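Local coordinates for protein aryl acylamidase (bacterium CSBL00001, PDB 4YJ6) that probably hydrolyses aryl acylamides, as a member of the amidase signature family of enzymes, at residues 88-93 against 111-116; 82-87 against 180-185. All blocks are in the same frame, centred on the assembly; numbering follows the deposited sequence.

From the N terminus, the chain runs through strand 80-84 into residues 82-87 and continues directly into 88-93, so the first segments of the two contacts are consecutive. After 17 residues without helix or strand it returns as 111-116, where contact 1 closes this short loop at the start of helix 115-122. Contact 2 closes a much larger one when strand 178-183 brings 180-185 back beside 82-87; contact 1 lies wholly within that span. Contact 1 thus ties the loop after strand 80-84 to a helix start, whereas contact 2 joins edge strands of two sheets. They touch where Y116 packs on L82 and G180, and S114 and A88 on M83.

Contact 1 of 2, residues 88-93 against 111-116; sequences AAKPGW and GVWSTY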
loop_
_atom_site.group_PDB
_atom_site.type_symbol
_atom_site.label_atom_id
_atom_site.label_comp_id
_atom_site.label_asym_id
_atom_site.label_seq_id
_atom_site.Cartn_x
_atom_site.Cartn_y
_atom_site.Cartn_z
ATOM N N ALA A 88 7.756 5.663 9.863
ATOM C CA ALA A 88 8.552 6.548 9.003
ATOM C C ALA A 88 9.938 6.708 9.614
ATOM O O ALA A 88 10.049 6.933 10.811
ATOM C CB ALA A 88 7.878 7.907 8.885
ATOM N N ALA A 89 10.984 6.600 8.800
ATOM C CA ALA A 89 12.300 7.060 9.249
ATOM C C ALA A 89 12.901 7.923 8.153
ATOM O O ALA A 89 13.207 7.446 7.053
ATOM C CB ALA A 89 13.223 5.880 9.564
ATOM N N LYS A 90 13.062 9.210 8.452
ATOM C CA LYS A 90 13.768 10.103 7.533
ATOM C C LYS A 90 14.372 11.177 8.422
ATOM O O LYS A 90 13.663 11.821 9.189
ATOM C CB LYS A 90 12.835 10.723 6.490
ATOM C CG LYS A 90 13.638 11.635 5.535
ATOM C CD LYS A 90 12.845 12.087 4.370
ATOM C CE LYS A 90 13.765 12.667 3.255
ATOM N NZ LYS A 90 14.692 13.774 3.657
ATOM N N PRO A 91 15.685 11.352 8.348
ATOM C CA PRO A 91 16.312 12.212 9.368
ATOM C C PRO A 91 15.672 13.603 9.481
ATOM O O PRO A 91 15.452 14.278 8.466
ATOM C CB PRO A 91 17.763 12.265 8.910
ATOM C CG PRO A 91 17.985 10.890 8.305
ATOM C CD PRO A 91 16.676 10.627 7.537
ATOM N N GLY A 92 15.326 13.999 10.711
ATOM C CA GLY A 92 14.695 15.286 10.944
ATOM C C GLY A 92 13.189 15.350 10.741
ATOM O O GLY A 92 12.573 16.371 11.040
ATOM N N TRP A 93 12.574 14.263 10.262
ATOM C CA TRP A 93 11.142 14.268 10.004
ATOM C C TRP A 93 10.387 13.603 11.158
ATOM O O TRP A 93 10.958 12.819 11.918
ATOM C CB TRP A 93 10.832 13.494 8.719
ATOM C CG TRP A 93 11.189 14.230 7.447
ATOM C CD1 TRP A 93 12.219 15.130 7.251
ATOM C CD2 TRP A 93 10.499 14.132 6.211
ATOM N NE1 TRP A 93 12.198 15.590 5.937
ATOM C CE2 TRP A 93 11.148 14.992 5.284
ATOM C CE3 TRP A 93 9.388 13.391 5.788
ATOM C CZ2 TRP A 93 10.722 15.121 3.961
ATOM C CZ3 TRP A 93 8.950 13.530 4.465
ATOM C CH2 TRP A 93 9.633 14.377 3.561
ATOM N N GLY A 111 20.896 9.540 9.948
ATOM C CA GLY A 111 21.401 8.349 9.293
ATOM C C GLY A 111 20.469 7.141 9.262
ATOM O O GLY A 111 20.848 6.100 8.720
ATOM N N VAL A 112 19.271 7.270 9.849
ATOM C CA VAL A 112 18.264 6.187 9.871
ATOM C C VAL A 112 17.148 6.462 8.831
ATOM O O VAL A 112 16.489 7.506 8.870
ATOM C CB VAL A 112 17.646 6.071 11.286
ATOM C CG1 VAL A 112 16.627 4.912 11.378
ATOM C CG2 VAL A 112 18.769 5.880 12.363
ATOM N N TRP A 113 16.935 5.508 7.917
ATOM C CA TRP A 113 15.995 5.721 6.804
ATOM C C TRP A 113 15.094 4.535 6.601
ATOM O O TRP A 113 15.540 3.395 6.708
ATOM C CB TRP A 113 16.737 5.907 5.487
ATOM C CG TRP A 113 17.522 7.173 5.373
ATOM C CD1 TRP A 113 18.746 7.446 5.930
ATOM C CD2 TRP A 113 17.148 8.339 4.623
ATOM N NE1 TRP A 113 19.148 8.721 5.571
ATOM C CE2 TRP A 113 18.199 9.279 4.758
ATOM C CE3 TRP A 113 16.046 8.664 3.818
ATOM C CZ2 TRP A 113 18.162 10.526 4.144
ATOM C CZ3 TRP A 113 16.019 9.893 3.196
ATOM C CH2 TRP A 113 17.064 10.825 3.380
ATOM N N SER A 114 13.833 4.795 6.262
ATOM C CA SER A 114 12.993 3.724 5.713
ATOM C C SER A 114 13.163 3.736 4.192
ATOM O O SER A 114 13.694 4.688 3.622
ATOM C CB SER A 114 11.555 3.866 6.164
ATOM O OG SER A 114 11.060 5.138 5.896
ATOM N N THR A 115 12.736 2.667 3.521
ATOM C CA THR A 115 13.217 2.431 2.149
ATOM C C THR A 115 12.680 3.417 1.137
ATOM O O THR A 115 13.426 3.907 0.294
ATOM C CB THR A 115 12.827 1.027 1.715
ATOM O OG1 THR A 115 13.433 0.113 2.640
ATOM C CG2 THR A 115 13.322 0.762 0.256
ATOM N N TYR A 116 11.387 3.691 1.173
ATOM C CA TYR A 116 10.810 4.551 0.133
ATOM C C TYR A 116 11.489 5.962 0.075
ATOM O O TYR A 116 11.936 6.346 -0.977
ATOM C CB TYR A 116 9.296 4.642 0.317
ATOM C CG TYR A 116 8.599 5.356 -0.790
ATOM C CD1 TYR A 116 8.174 4.644 -1.924
ATOM C CD2 TYR A 116 8.299 6.713 -0.689
ATOM C CE1 TYR A 116 7.520 5.267 -2.945
ATOM C CE2 TYR A 116 7.613 7.354 -1.725
ATOM C CZ TYR A 116 7.224 6.608 -2.837
ATOM O OH TYR A 116 6.550 7.204 -3.867
#
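P91 lays its ring across the indole of W113, the two side chains crossing at about a right angle. CD of P91 sits over one face in a CH-pi contact, 3.6 Å from the centroid of the five-membered ring of W113 and 20° off its normal. CG lies further out, past the NE1-CE2 edge, 3.7 Å from NE1 of W113. CG of W113 stands anti to the carbonyl carbon (chi1 -69°); although the bond to CB leads away, the far end of the indole comes nearer 88-93.

Further apolar contact comes from K90, whose side chain runs beside W113 and points the same way. Its CE lies 3.6 Å from CZ3 of W113, approaching obliquely, while its CD packs over the centre of the W93 ring. The polar ends of K90 and W93 converge on E55, which forms a salt bridge with NZ and accepts a bond from NE1. On the outer part of the contact, CB of A89 meets CG1 of V112 at 4.0 Å.

Polar contacts are concentrated on A89 and S114. The amide N of S114 donates to the carbonyl O of A89 at 2.8 Å, and the same oxygen receives a CA-H...O contact from W113. In return, N of A89 donates to OG of S114, long at 3.3 Å but nearly straight at 168°. S114 stands at the N-cap position of helix 115-122, yet its side chain makes no capping bond; the carboxylate of E224 takes the N-H groups of T115 and Y116.

A bond from N of W93 to O of K90 closes a type II beta turn, with P91 and G92 in its central positions, and this proline-glycine turn carries the ring that packs on W113.

Contact 2 of 2, residues 82-87 against 180-185; sequences LMKDLF and GGTDGG. With PO4 (phosphate ion), chain B.
G180 and L82 meet through their backbones where 82-84 and 180-183, parts of strands 80-84 and 178-183, run nearly parallel, the axes of these short pieces 5.5 Å apart at closest. This is the tight, buried end. N of G180 donates to O of L82 over 3.2 Å, almost straight and nearly in line with the carbonyl. A water donates a second bond to that oxygen and one to O of G180, so it bridges the two strands. CB of K84 rests 3.6 Å from O of G180.

Further along, the connection passes to a side chain. K84 is fully extended, with CG anti to its own backbone N (chi1 176°), and reaches over G181 to T182. There NZ donates to OG1 of T182 at 2.9 Å and weakly to its carbonyl O, with CE of K84 3.4 Å from the same OG1. NZ is also bonded to the hydroxyls of S163 and S164, and S164 OG accepts from N of T182, so this second serine links both segments. The set K84, S163 and S187 is consistent with the Ser-cisSer-Lys catalytic triad of amidase signature enzymes. G184 and G185 precede S187 in the glycine-rich loop, and their paired amides, gripping one oxygen of a bound ion, resemble the oxyanion hole expected in this family.

The other side is looser. L86 and T182, both partly exposed, touch only lightly, CD2 of L86 lying 3.8 Å from OG1 of T182. Beyond them lies that ion, a phosphate probably from the crystallisation liquor, which also contacts the same methyl. Its O3 accepts from N of G184 at 2.8 Å and from N of G185, and the ion is bonded to S163 and S187 as well.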
loop_
_atom_site.group_PDB
_atom_site.type_symbol
_atom_site.label_atom_id
_atom_site.label_comp_id
_atom_site.label_asym_id
_atom_site.label_seq_id
_atom_site.Cartn_x
_atom_site.Cartn_y
_atom_site.Cartn_z
ATOM N N LEU A 82 5.167 11.631 -1.776
ATOM C CA LEU A 82 5.168 11.717 -0.311
ATOM C C LEU A 82 5.335 10.311 0.273
ATOM O O LEU A 82 4.934 9.322 -0.386
ATOM C CB LEU A 82 3.856 12.324 0.213
ATOM C CG LEU A 82 3.642 13.824 -0.001
ATOM C CD1 LEU A 82 3.124 14.123 -1.407
ATOM C CD2 LEU A 82 2.643 14.327 1.034
HETATM N N MSE A 83 5.928 10.224 1.467
HETATM C CA MSE A 83 6.134 8.904 2.111
HETATM C C MSE A 83 4.994 8.757 3.118
HETATM O O MSE A 83 4.216 9.718 3.375
HETATM C CB MSE A 83 7.488 8.845 2.822
HETATM C CG MSE A 83 7.467 9.789 4.009
HETATM SE SE MSE A 83 9.063 9.603 5.031
HETATM C CE MSE A 83 8.941 7.744 5.604
ATOM N N LYS A 84 4.899 7.566 3.695
ATOM C CA LYS A 84 3.823 7.251 4.652
ATOM C C LYS A 84 4.280 7.401 6.105
ATOM O O LYS A 84 5.364 6.918 6.485
ATOM C CB LYS A 84 3.395 5.808 4.401
ATOM C CG LYS A 84 2.324 5.272 5.385
ATOM C CD LYS A 84 1.933 3.869 4.905
ATOM C CE LYS A 84 1.052 3.193 5.941
ATOM N NZ LYS A 84 0.667 1.841 5.484
ATOM N N ASP A 85 3.431 8.002 6.936
ATOM C CA ASP A 85 3.726 8.156 8.356
ATOM C C ASP A 85 3.368 6.883 9.170
ATOM O O ASP A 85 2.471 6.905 10.021
ATOM C CB ASP A 85 2.935 9.381 8.883
ATOM C CG ASP A 85 3.189 9.651 10.360
ATOM O OD1 ASP A 85 4.218 9.165 10.887
ATOM O OD2 ASP A 85 2.359 10.399 10.965
ATOM N N LEU A 86 4.082 5.783 8.929
ATOM C CA LEU A 86 3.905 4.569 9.717
ATOM C C LEU A 86 5.286 3.921 9.799
ATOM O O LEU A 86 5.796 3.426 8.792
ATOM C CB LEU A 86 2.878 3.612 9.062
ATOM C CG LEU A 86 2.747 2.281 9.813
ATOM C CD1 LEU A 86 2.276 2.513 11.280
ATOM C CD2 LEU A 86 1.756 1.363 9.075
ATOM N N PHE A 87 5.897 4.002 10.989
ATOM C CA PHE A 87 7.310 3.673 11.166
ATOM C C PHE A 87 8.179 4.443 10.165
ATOM O O PHE A 87 9.204 3.949 9.694
ATOM C CB PHE A 87 7.531 2.168 11.096
ATOM C CG PHE A 87 6.848 1.437 12.221
ATOM C CD1 PHE A 87 7.434 1.409 13.495
ATOM C CD2 PHE A 87 5.606 0.843 12.032
ATOM C CE1 PHE A 87 6.815 0.762 14.545
ATOM C CE2 PHE A 87 4.967 0.180 13.091
ATOM C CZ PHE A 87 5.566 0.135 14.333
ATOM N N GLY A 180 4.272 6.445 -1.567
ATOM C CA GLY A 180 4.750 5.240 -0.911
ATOM C C GLY A 180 3.733 4.629 0.049
ATOM O O GLY A 180 3.119 5.315 0.867
ATOM N N GLY A 181 3.565 3.324 -0.062
ATOM C CA GLY A 181 2.721 2.594 0.857
ATOM C C GLY A 181 3.541 1.546 1.586
ATOM O O GLY A 181 4.686 1.237 1.221
ATOM N N THR A 182 2.974 1.037 2.672
ATOM C CA THR A 182 3.584 -0.107 3.344
ATOM C C THR A 182 2.494 -1.130 3.548
ATOM O O THR A 182 1.298 -0.791 3.506
ATOM C CB THR A 182 4.242 0.260 4.693
ATOM O OG1 THR A 182 3.259 0.618 5.680
ATOM C CG2 THR A 182 5.228 1.444 4.487
ATOM N N ASP A 183 2.889 -2.384 3.766
ATOM C CA ASP A 183 1.888 -3.471 3.637
ATOM C C ASP A 183 2.302 -4.653 4.539
ATOM O O ASP A 183 3.334 -5.290 4.284
ATOM C CB ASP A 183 1.893 -3.851 2.131
ATOM C CG ASP A 183 0.800 -4.847 1.717
ATOM O OD1 ASP A 183 0.593 -5.892 2.365
ATOM O OD2 ASP A 183 0.162 -4.562 0.677
ATOM N N GLY A 184 1.507 -4.920 5.588
ATOM C CA GLY A 184 1.730 -6.025 6.514
ATOM C C GLY A 184 0.485 -6.947 6.493
ATOM O O GLY A 184 0.600 -8.120 6.855
ATOM N N GLY A 185 -0.656 -6.415 6.053
ATOM C CA GLY A 185 -1.885 -7.219 5.884
ATOM C C GLY A 185 -2.610 -6.809 4.618
ATOM O O GLY A 185 -3.752 -7.174 4.395
HETATM P P PO4 B . -0.645 -3.058 7.655
HETATM O O1 PO4 B . -2.015 -3.145 8.353
HETATM O O2 PO4 B . 0.246 -3.975 8.458
HETATM O O3 PO4 B . -0.817 -3.552 6.260
HETATM O O4 PO4 B . -0.070 -1.663 7.687
HETATM O O HOH W 1 2.738 8.062 0.988
#